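Local structure of RimK-related lysine biosynthesis protein (Thermococcus kodakarensis, 5K2M) at residues 217-229 with 237-249. The protein probably catalyses ATP-dependent ligation of an amino acid during amino-acid biosynthesis, as a magnesium-dependent, RimK-type ATP-grasp enzyme of the LysX subfamily. Sequence-based numbering, arbitrary orientation.
Sequences AWEAFGEGALAID and LLVNEVNPNMEFK. With MG (magnesium ion), chain R; MG (magnesium ion), chain Q; ADP (adenosine-5'-diphosphate), chain O.
Val-242 presses its CG2 against the ring of Phe-221, 3.6 Å from CZ, the two side chains coming from opposite directions, while Val-242 CG1 runs beside Ile-228 CG1, those two side by side. Ile-228 and Val-242 share one face of the antiparallel hairpin 225-233/236-243 of the ATP-grasp domain, and Phe-221 packs onto it; Val-239 extends the apolar layer to Ile-228 and Ala-217. Met-246 folds back, setting its CB 3.8 Å from Ala-227 CB and its CE against the backbone of Leu-226. Ala-227 N binds Asn-243 O at 3.2 Å. A classic beta bulge sets Asn-240 and Glu-241 opposite Asp-229: Asp-229 N donates to Glu-241 O and Asp-229 O accepts from Asn-240 N. The face opposite Val-242 carries Asp-229, Glu-241 and Asn-243, ligands of two magnesium ions. Glu-241, its chain stretched out from a chi1 of -171°, reaches both with OE1. Asp-229 OD2 binds one magnesium ion at 2.0 Å; Asn-243 OD1 and Glu-241 OE2 bind the other. Arg-173 pairs with Asp-229, and Lys-83 approaches Glu-241. Both metals hold ADP phosphate oxygens, and Asn-240 ND2 donates almost straight (170°) to ADP O2A at 2.8 Å.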
ATOM      1  N   ALA A 217     -11.687  48.016 -25.656  1.00 45.77           N
ATOM      2  CA  ALA A 217     -12.325  46.783 -25.208  1.00 43.43           C
ATOM      3  C   ALA A 217     -11.334  45.624 -25.263  1.00 43.89           C
ATOM      4  O   ALA A 217     -11.259  44.818 -24.337  1.00 43.10           O
ATOM      5  CB  ALA A 217     -13.545  46.473 -26.059  1.00 42.10           C
ATOM      6  N   TRP A 218     -10.577  45.539 -26.354  1.00 42.76           N
ATOM      7  CA  TRP A 218      -9.548  44.511 -26.486  1.00 42.74           C
ATOM      8  C   TRP A 218      -8.472  44.631 -25.401  1.00 43.78           C
ATOM      9  O   TRP A 218      -7.982  43.617 -24.901  1.00 40.50           O
ATOM     10  CB  TRP A 218      -8.897  44.580 -27.872  1.00 43.00           C
ATOM     11  CG  TRP A 218      -7.817  43.556 -28.083  1.00 43.39           C
ATOM     12  CD1 TRP A 218      -7.945  42.370 -28.719  1.00 43.35           C
ATOM     13  CD2 TRP A 218      -6.451  43.636 -27.655  1.00 44.87           C
ATOM     14  NE1 TRP A 218      -6.752  41.701 -28.721  1.00 43.40           N
ATOM     15  CE2 TRP A 218      -5.820  42.447 -28.056  1.00 44.39           C
ATOM     16  CE3 TRP A 218      -5.702  44.593 -26.962  1.00 46.30           C
ATOM     17  CZ2 TRP A 218      -4.466  42.187 -27.801  1.00 44.91           C
ATOM     18  CZ3 TRP A 218      -4.357  44.334 -26.708  1.00 47.30           C
ATOM     19  CH2 TRP A 218      -3.757  43.140 -27.131  1.00 45.29           C
ATOM     20  N   GLU A 219      -8.097  45.873 -25.063  1.00 44.61           N
ATOM     21  CA  GLU A 219      -7.063  46.154 -24.051  1.00 45.66           C
ATOM     22  C   GLU A 219      -7.506  45.770 -22.635  1.00 44.42           C
ATOM     23  O   GLU A 219      -6.675  45.475 -21.783  1.00 44.68           O
ATOM     24  CB  GLU A 219      -6.602  47.629 -24.121  1.00 47.33           C
ATOM     25  CG  GLU A 219      -5.687  47.866 -25.319  1.00 50.75           C
ATOM     26  CD  GLU A 219      -5.366  49.320 -25.637  1.00 54.67           C
ATOM     27  OE1 GLU A 219      -5.980  50.255 -25.077  1.00 58.29           O
ATOM     28  OE2 GLU A 219      -4.483  49.518 -26.495  1.00 58.86           O
ATOM     29  N   ALA A 220      -8.810  45.746 -22.396  1.00 42.98           N
ATOM     30  CA  ALA A 220      -9.335  45.155 -21.165  1.00 44.40           C
ATOM     31  C   ALA A 220      -8.892  43.697 -20.968  1.00 44.66           C
ATOM     32  O   ALA A 220      -8.756  43.244 -19.839  1.00 43.45           O
ATOM     33  CB  ALA A 220     -10.853  45.239 -21.141  1.00 44.18           C
ATOM     34  N   PHE A 221      -8.686  42.973 -22.071  1.00 43.59           N
ATOM     35  CA  PHE A 221      -8.225  41.596 -22.045  1.00 43.49           C
ATOM     36  C   PHE A 221      -6.716  41.470 -22.259  1.00 44.42           C
ATOM     37  O   PHE A 221      -6.070  40.660 -21.595  1.00 44.32           O
ATOM     38  CB  PHE A 221      -9.032  40.765 -23.060  1.00 42.46           C
ATOM     39  CG  PHE A 221     -10.482  40.670 -22.689  1.00 42.57           C
ATOM     40  CD1 PHE A 221     -10.919  39.691 -21.809  1.00 41.59           C
ATOM     41  CD2 PHE A 221     -11.386  41.631 -23.122  1.00 42.01           C
ATOM     42  CE1 PHE A 221     -12.244  39.633 -21.406  1.00 41.35           C
ATOM     43  CE2 PHE A 221     -12.709  41.578 -22.728  1.00 42.30           C
ATOM     44  CZ  PHE A 221     -13.142  40.567 -21.872  1.00 42.32           C
ATOM     45  N   GLY A 222      -6.167  42.245 -23.191  1.00 44.17           N
ATOM     46  CA  GLY A 222      -4.715  42.354 -23.350  1.00 45.65           C
ATOM     47  C   GLY A 222      -4.041  41.284 -24.190  1.00 46.34           C
ATOM     48  O   GLY A 222      -2.817  41.220 -24.244  1.00 49.57           O
ATOM     49  N   GLU A 223      -4.823  40.447 -24.861  1.00 45.06           N
ATOM     50  CA  GLU A 223      -4.260  39.409 -25.715  1.00 45.01           C
ATOM     51  C   GLU A 223      -5.297  38.941 -26.708  1.00 44.06           C
ATOM     52  O   GLU A 223      -6.495  39.199 -26.548  1.00 42.38           O
ATOM     53  CB  GLU A 223      -3.801  38.198 -24.881  1.00 46.42           C
ATOM     54  CG  GLU A 223      -4.880  37.622 -23.972  1.00 47.78           C
ATOM     55  CD  GLU A 223      -4.531  36.257 -23.378  1.00 52.04           C
ATOM     56  OE1 GLU A 223      -4.599  36.108 -22.143  1.00 58.74           O
ATOM     57  OE2 GLU A 223      -4.218  35.310 -24.126  1.00 54.77           O
ATOM     58  N   GLY A 224      -4.817  38.244 -27.730  1.00 43.04           N
ATOM     59  CA  GLY A 224      -5.668  37.412 -28.570  1.00 42.58           C
ATOM     60  C   GLY A 224      -6.374  38.097 -29.718  1.00 41.91           C
ATOM     61  O   GLY A 224      -6.086  39.244 -30.065  1.00 39.50           O
ATOM     62  N   ALA A 225      -7.292  37.345 -30.321  1.00 40.20           N
ATOM     63  CA  ALA A 225      -8.072  37.794 -31.452  1.00 39.28           C
ATOM     64  C   ALA A 225      -9.529  37.775 -31.024  1.00 39.46           C
ATOM     65  O   ALA A 225     -10.048  36.722 -30.671  1.00 38.30           O
ATOM     66  CB  ALA A 225      -7.854  36.861 -32.605  1.00 38.61           C
ATOM     67  N   LEU A 226     -10.168  38.939 -31.029  1.00 38.62           N
ATOM     68  CA  LEU A 226     -11.521  39.083 -30.509  1.00 40.64           C
ATOM     69  C   LEU A 226     -12.470  39.707 -31.516  1.00 40.49           C
ATOM     70  O   LEU A 226     -12.140  40.703 -32.169  1.00 39.17           O
ATOM     71  CB  LEU A 226     -11.521  39.931 -29.223  1.00 41.19           C
ATOM     72  CG  LEU A 226     -10.891  39.321 -27.963  1.00 41.64           C
ATOM     73  CD1 LEU A 226     -10.894  40.346 -26.837  1.00 42.62           C
ATOM     74  CD2 LEU A 226     -11.588  38.037 -27.521  1.00 42.11           C
ATOM     75  N   ALA A 227     -13.658  39.113 -31.627  1.00 40.62           N
ATOM     76  CA  ALA A 227     -14.786  39.763 -32.278  1.00 40.95           C
ATOM     77  C   ALA A 227     -15.603  40.422 -31.196  1.00 40.31           C
ATOM     78  O   ALA A 227     -16.066  39.766 -30.275  1.00 40.06           O
ATOM     79  CB  ALA A 227     -15.631  38.766 -33.040  1.00 42.35           C
ATOM     80  N   ILE A 228     -15.777  41.724 -31.325  1.00 39.80           N
ATOM     81  CA  ILE A 228     -16.411  42.527 -30.311  1.00 40.59           C
ATOM     82  C   ILE A 228     -17.779  42.975 -30.820  1.00 39.80           C
ATOM     83  O   ILE A 228     -17.912  43.315 -31.994  1.00 39.41           O
ATOM     84  CB  ILE A 228     -15.518  43.735 -29.984  1.00 42.97           C
ATOM     85  CG1 ILE A 228     -14.124  43.231 -29.582  1.00 42.85           C
ATOM     86  CG2 ILE A 228     -16.150  44.580 -28.874  1.00 44.30           C
ATOM     87  CD1 ILE A 228     -13.038  44.265 -29.662  1.00 44.60           C
ATOM     88  N   ASP A 229     -18.785  42.929 -29.942  1.00 38.99           N
ATOM     89  CA  ASP A 229     -20.148  43.398 -30.248  1.00 40.56           C
ATOM     90  C   ASP A 229     -20.440  44.733 -29.561  1.00 40.65           C
ATOM     91  O   ASP A 229     -20.358  44.826 -28.339  1.00 39.62           O
ATOM     92  CB  ASP A 229     -21.196  42.411 -29.748  1.00 41.41           C
ATOM     93  CG  ASP A 229     -21.112  41.052 -30.421  1.00 43.20           C
ATOM     94  OD1 ASP A 229     -20.056  40.703 -30.982  1.00 44.65           O
ATOM     95  OD2 ASP A 229     -22.125  40.320 -30.364  1.00 45.05           O
ATOM     96  N   LEU A 237     -22.063  54.786 -27.610  1.00 48.78           N
ATOM     97  CA  LEU A 237     -21.686  53.405 -27.869  1.00 49.07           C
ATOM     98  C   LEU A 237     -21.454  52.625 -26.571  1.00 45.66           C
ATOM     99  O   LEU A 237     -20.900  53.152 -25.609  1.00 46.42           O
ATOM    100  CB  LEU A 237     -20.441  53.354 -28.751  1.00 50.42           C
ATOM    101  CG  LEU A 237     -20.580  54.053 -30.108  1.00 52.82           C
ATOM    102  CD1 LEU A 237     -19.234  54.071 -30.818  1.00 54.65           C
ATOM    103  CD2 LEU A 237     -21.638  53.389 -30.975  1.00 52.38           C
ATOM    104  N   LEU A 238     -21.899  51.374 -26.557  1.00 42.77           N
ATOM    105  CA  LEU A 238     -21.706  50.486 -25.413  1.00 42.73           C
ATOM    106  C   LEU A 238     -21.146  49.166 -25.918  1.00 41.65           C
ATOM    107  O   LEU A 238     -21.577  48.664 -26.966  1.00 41.98           O
ATOM    108  CB  LEU A 238     -23.038  50.214 -24.698  1.00 42.20           C
ATOM    109  CG  LEU A 238     -23.933  51.414 -24.385  1.00 43.73           C
ATOM    110  CD1 LEU A 238     -25.376  50.989 -24.176  1.00 42.94           C
ATOM    111  CD2 LEU A 238     -23.405  52.176 -23.173  1.00 45.50           C
ATOM    112  N   VAL A 239     -20.207  48.600 -25.166  1.00 40.78           N
ATOM    113  CA  VAL A 239     -19.662  47.293 -25.489  1.00 40.49           C
ATOM    114  C   VAL A 239     -20.539  46.247 -24.822  1.00 40.58           C
ATOM    115  O   VAL A 239     -20.775  46.309 -23.628  1.00 40.16           O
ATOM    116  CB  VAL A 239     -18.211  47.139 -25.015  1.00 40.68           C
ATOM    117  CG1 VAL A 239     -17.691  45.749 -25.368  1.00 41.57           C
ATOM    118  CG2 VAL A 239     -17.343  48.216 -25.648  1.00 41.64           C
ATOM    119  N   ASN A 240     -21.025  45.295 -25.606  1.00 39.86           N
ATOM    120  CA  ASN A 240     -21.964  44.308 -25.112  1.00 39.78           C
ATOM    121  C   ASN A 240     -21.235  43.032 -24.719  1.00 40.96           C
ATOM    122  O   ASN A 240     -21.379  42.525 -23.600  1.00 41.52           O
ATOM    123  CB  ASN A 240     -23.022  44.001 -26.170  1.00 38.71           C
ATOM    124  CG  ASN A 240     -23.866  42.793 -25.806  1.00 40.70           C
ATOM    125  OD1 ASN A 240     -24.359  42.695 -24.686  1.00 42.13           O
ATOM    126  ND2 ASN A 240     -24.023  41.864 -26.741  1.00 38.71           N
ATOM    127  N   GLU A 241     -20.430  42.544 -25.650  1.00 39.76           N
ATOM    128  CA  GLU A 241     -19.860  41.227 -25.567  1.00 42.17           C
ATOM    129  C   GLU A 241     -18.566  41.160 -26.362  1.00 38.93           C
ATOM    130  O   GLU A 241     -18.372  41.940 -27.283  1.00 38.34           O
ATOM    131  CB  GLU A 241     -20.866  40.283 -26.204  1.00 45.36           C
ATOM    132  CG  GLU A 241     -20.526  38.847 -26.023  1.00 51.31           C
ATOM    133  CD  GLU A 241     -21.032  37.964 -27.127  1.00 50.93           C
ATOM    134  OE1 GLU A 241     -21.455  38.429 -28.211  1.00 51.38           O
ATOM    135  OE2 GLU A 241     -20.951  36.761 -26.893  1.00 53.70           O
ATOM    136  N   VAL A 242     -17.699  40.216 -26.011  1.00 40.09           N
ATOM    137  CA  VAL A 242     -16.536  39.858 -26.828  1.00 41.14           C
ATOM    138  C   VAL A 242     -16.607  38.348 -27.105  1.00 41.27           C
ATOM    139  O   VAL A 242     -17.219  37.619 -26.336  1.00 42.72           O
ATOM    140  CB  VAL A 242     -15.212  40.257 -26.138  1.00 42.86           C
ATOM    141  CG1 VAL A 242     -15.151  41.772 -25.939  1.00 43.35           C
ATOM    142  CG2 VAL A 242     -15.053  39.561 -24.796  1.00 42.88           C
ATOM    143  N   ASN A 243     -16.003  37.893 -28.203  1.00 38.30           N
ATOM    144  CA  ASN A 243     -16.123  36.498 -28.651  1.00 37.05           C
ATOM    145  C   ASN A 243     -14.765  35.935 -29.054  1.00 37.65           C
ATOM    146  O   ASN A 243     -14.144  36.465 -29.969  1.00 39.91           O
ATOM    147  CB  ASN A 243     -17.046  36.427 -29.852  1.00 37.45           C
ATOM    148  CG  ASN A 243     -18.469  36.799 -29.518  1.00 39.86           C
ATOM    149  OD1 ASN A 243     -19.240  35.969 -29.013  1.00 39.86           O
ATOM    150  ND2 ASN A 243     -18.848  38.046 -29.821  1.00 40.74           N
ATOM    151  N   PRO A 244     -14.295  34.866 -28.382  1.00 37.40           N
ATOM    152  CA  PRO A 244     -12.962  34.310 -28.642  1.00 37.75           C
ATOM    153  C   PRO A 244     -12.827  33.240 -29.740  1.00 38.12           C
ATOM    154  O   PRO A 244     -11.719  32.753 -29.959  1.00 37.91           O
ATOM    155  CB  PRO A 244     -12.579  33.723 -27.288  1.00 39.28           C
ATOM    156  CG  PRO A 244     -13.873  33.267 -26.717  1.00 39.51           C
ATOM    157  CD  PRO A 244     -14.929  34.225 -27.215  1.00 38.38           C
ATOM    158  N   ASN A 245     -13.903  32.858 -30.417  1.00 39.63           N
ATOM    159  CA  ASN A 245     -13.782  31.991 -31.606  1.00 43.49           C
ATOM    160  C   ASN A 245     -14.507  32.642 -32.767  1.00 43.65           C
ATOM    161  O   ASN A 245     -15.492  32.127 -33.281  1.00 44.53           O
ATOM    162  CB  ASN A 245     -14.321  30.572 -31.354  1.00 46.98           C
ATOM    163  CG  ASN A 245     -13.926  29.571 -32.466  1.00 52.95           C
ATOM    164  OD1 ASN A 245     -13.128  29.873 -33.364  1.00 52.33           O
ATOM    165  ND2 ASN A 245     -14.493  28.365 -32.399  1.00 55.16           N
ATOM    166  N   MET A 246     -14.002  33.799 -33.158  1.00 43.93           N
ATOM    167  CA  MET A 246     -14.651  34.656 -34.154  1.00 44.62           C
ATOM    168  C   MET A 246     -15.093  33.952 -35.445  1.00 44.37           C
ATOM    169  O   MET A 246     -14.330  33.212 -36.069  1.00 43.98           O
ATOM    170  CB  MET A 246     -13.714  35.815 -34.505  1.00 45.89           C
ATOM    171  CG  MET A 246     -12.357  35.394 -35.055  1.00 46.91           C
ATOM    172  SD  MET A 246     -11.310  36.770 -35.576  1.00 49.77           S
ATOM    173  CE  MET A 246     -11.232  37.708 -34.064  1.00 48.72           C
ATOM    174  N   GLU A 247     -16.335  34.182 -35.844  1.00 43.88           N
ATOM    175  CA  GLU A 247     -16.723  33.953 -37.230  1.00 46.27           C
ATOM    176  C   GLU A 247     -16.602  35.290 -37.948  1.00 45.81           C
ATOM    177  O   GLU A 247     -16.720  36.357 -37.326  1.00 46.07           O
ATOM    178  CB  GLU A 247     -18.135  33.358 -37.336  1.00 49.22           C
ATOM    179  CG  GLU A 247     -18.200  31.847 -37.090  1.00 50.20           C
ATOM    180  CD  GLU A 247     -19.623  31.310 -37.111  1.00 51.13           C
ATOM    181  OE1 GLU A 247     -20.436  31.789 -36.312  1.00 51.91           O
ATOM    182  OE2 GLU A 247     -19.937  30.408 -37.917  1.00 52.92           O
ATOM    183  N   PHE A 248     -16.331  35.240 -39.248  1.00 45.26           N
ATOM    184  CA  PHE A 248     -16.039  36.453 -40.009  1.00 43.53           C
ATOM    185  C   PHE A 248     -16.285  36.387 -41.516  1.00 44.77           C
ATOM    186  O   PHE A 248     -15.965  37.347 -42.226  1.00 44.98           O
ATOM    187  CB  PHE A 248     -14.582  36.887 -39.743  1.00 43.17           C
ATOM    188  CG  PHE A 248     -13.558  35.826 -40.046  1.00 42.43           C
ATOM    189  CD1 PHE A 248     -13.130  35.599 -41.350  1.00 42.48           C
ATOM    190  CD2 PHE A 248     -13.000  35.068 -39.022  1.00 41.57           C
ATOM    191  CE1 PHE A 248     -12.187  34.621 -41.627  1.00 41.56           C
ATOM    192  CE2 PHE A 248     -12.053  34.099 -39.288  1.00 40.55           C
ATOM    193  CZ  PHE A 248     -11.644  33.870 -40.591  1.00 41.94           C
ATOM    194  N   LYS A 249     -16.872  35.300 -42.015  1.00 44.99           N
ATOM    195  CA  LYS A 249     -16.996  35.139 -43.456  1.00 46.95           C
ATOM    196  C   LYS A 249     -17.837  36.248 -44.085  1.00 46.78           C
ATOM    197  O   LYS A 249     -17.526  36.697 -45.190  1.00 46.95           O
ATOM    198  CB  LYS A 249     -17.532  33.754 -43.843  1.00 49.22           C
ATOM    199  CG  LYS A 249     -19.000  33.498 -43.540  1.00 52.02           C
ATOM    200  CD  LYS A 249     -19.385  32.082 -43.941  1.00 53.07           C
ATOM    201  CE  LYS A 249     -20.870  31.824 -43.739  1.00 56.43           C
ATOM    202  NZ  LYS A 249     -21.267  31.861 -42.300  1.00 58.18           N
TER
HETATM  203 MG    MG R 304     -21.216  35.921 -28.610  1.00 42.03          MG
HETATM  204 MG    MG Q 303     -23.012  38.561 -29.935  1.00 37.02          MG
HETATM  205  PB  ADP O 301     -24.573  36.132 -28.358  1.00 39.40           P
HETATM  206  O1B ADP O 301     -24.399  36.851 -29.667  1.00 38.60           O
HETATM  207  O2B ADP O 301     -25.628  35.052 -28.379  1.00 35.17           O
HETATM  208  O3B ADP O 301     -23.300  35.637 -27.715  1.00 37.34           O
HETATM  209  PA  ADP O 301     -25.288  38.810 -27.521  1.00 36.71           P
HETATM  210  O1A ADP O 301     -24.255  39.315 -28.508  1.00 38.17           O
HETATM  211  O2A ADP O 301     -25.257  39.444 -26.168  1.00 32.63           O
HETATM  212  O3A ADP O 301     -25.213  37.216 -27.339  1.00 36.49           O
HETATM  213  O5' ADP O 301     -26.756  39.014 -28.132  1.00 33.36           O
HETATM  214  C5' ADP O 301     -27.049  38.701 -29.475  1.00 32.34           C
HETATM  215  C4' ADP O 301     -27.715  39.889 -30.148  1.00 33.10           C
HETATM  216  O4' ADP O 301     -28.933  40.204 -29.463  1.00 31.75           O
HETATM  217  C3' ADP O 301     -26.890  41.165 -30.167  1.00 32.87           C
HETATM  218  O3' ADP O 301     -26.044  41.237 -31.326  1.00 32.72           O
HETATM  219  C2' ADP O 301     -27.974  42.225 -30.176  1.00 31.13           C
HETATM  220  O2' ADP O 301     -28.488  42.455 -31.486  1.00 30.90           O
HETATM  221  C1' ADP O 301     -29.092  41.614 -29.365  1.00 31.29           C
HETATM  222  N9  ADP O 301     -28.980  42.019 -27.957  1.00 31.00           N
HETATM  223  C8  ADP O 301     -28.313  41.362 -26.984  1.00 31.58           C
HETATM  224  N7  ADP O 301     -28.389  42.008 -25.807  1.00 31.45           N
HETATM  225  C5  ADP O 301     -29.113  43.120 -26.034  1.00 30.78           C
HETATM  226  C6  ADP O 301     -29.595  44.238 -25.225  1.00 29.16           C
HETATM  227  N6  ADP O 301     -29.296  44.309 -23.910  1.00 28.90           N
HETATM  228  N1  ADP O 301     -30.332  45.181 -25.846  1.00 28.90           N
HETATM  229  C2  ADP O 301     -30.632  45.123 -27.151  1.00 29.36           C
HETATM  230  N3  ADP O 301     -30.234  44.137 -27.953  1.00 29.48           N
HETATM  231  C4  ADP O 301     -29.493  43.126 -27.455  1.00 30.68           C
HETATM  232  O   HOH W   1     -24.309  39.260 -31.503  1.00 42.68           O
HETATM  233  O   HOH W   2     -20.682  34.107 -27.470  1.00 45.03           O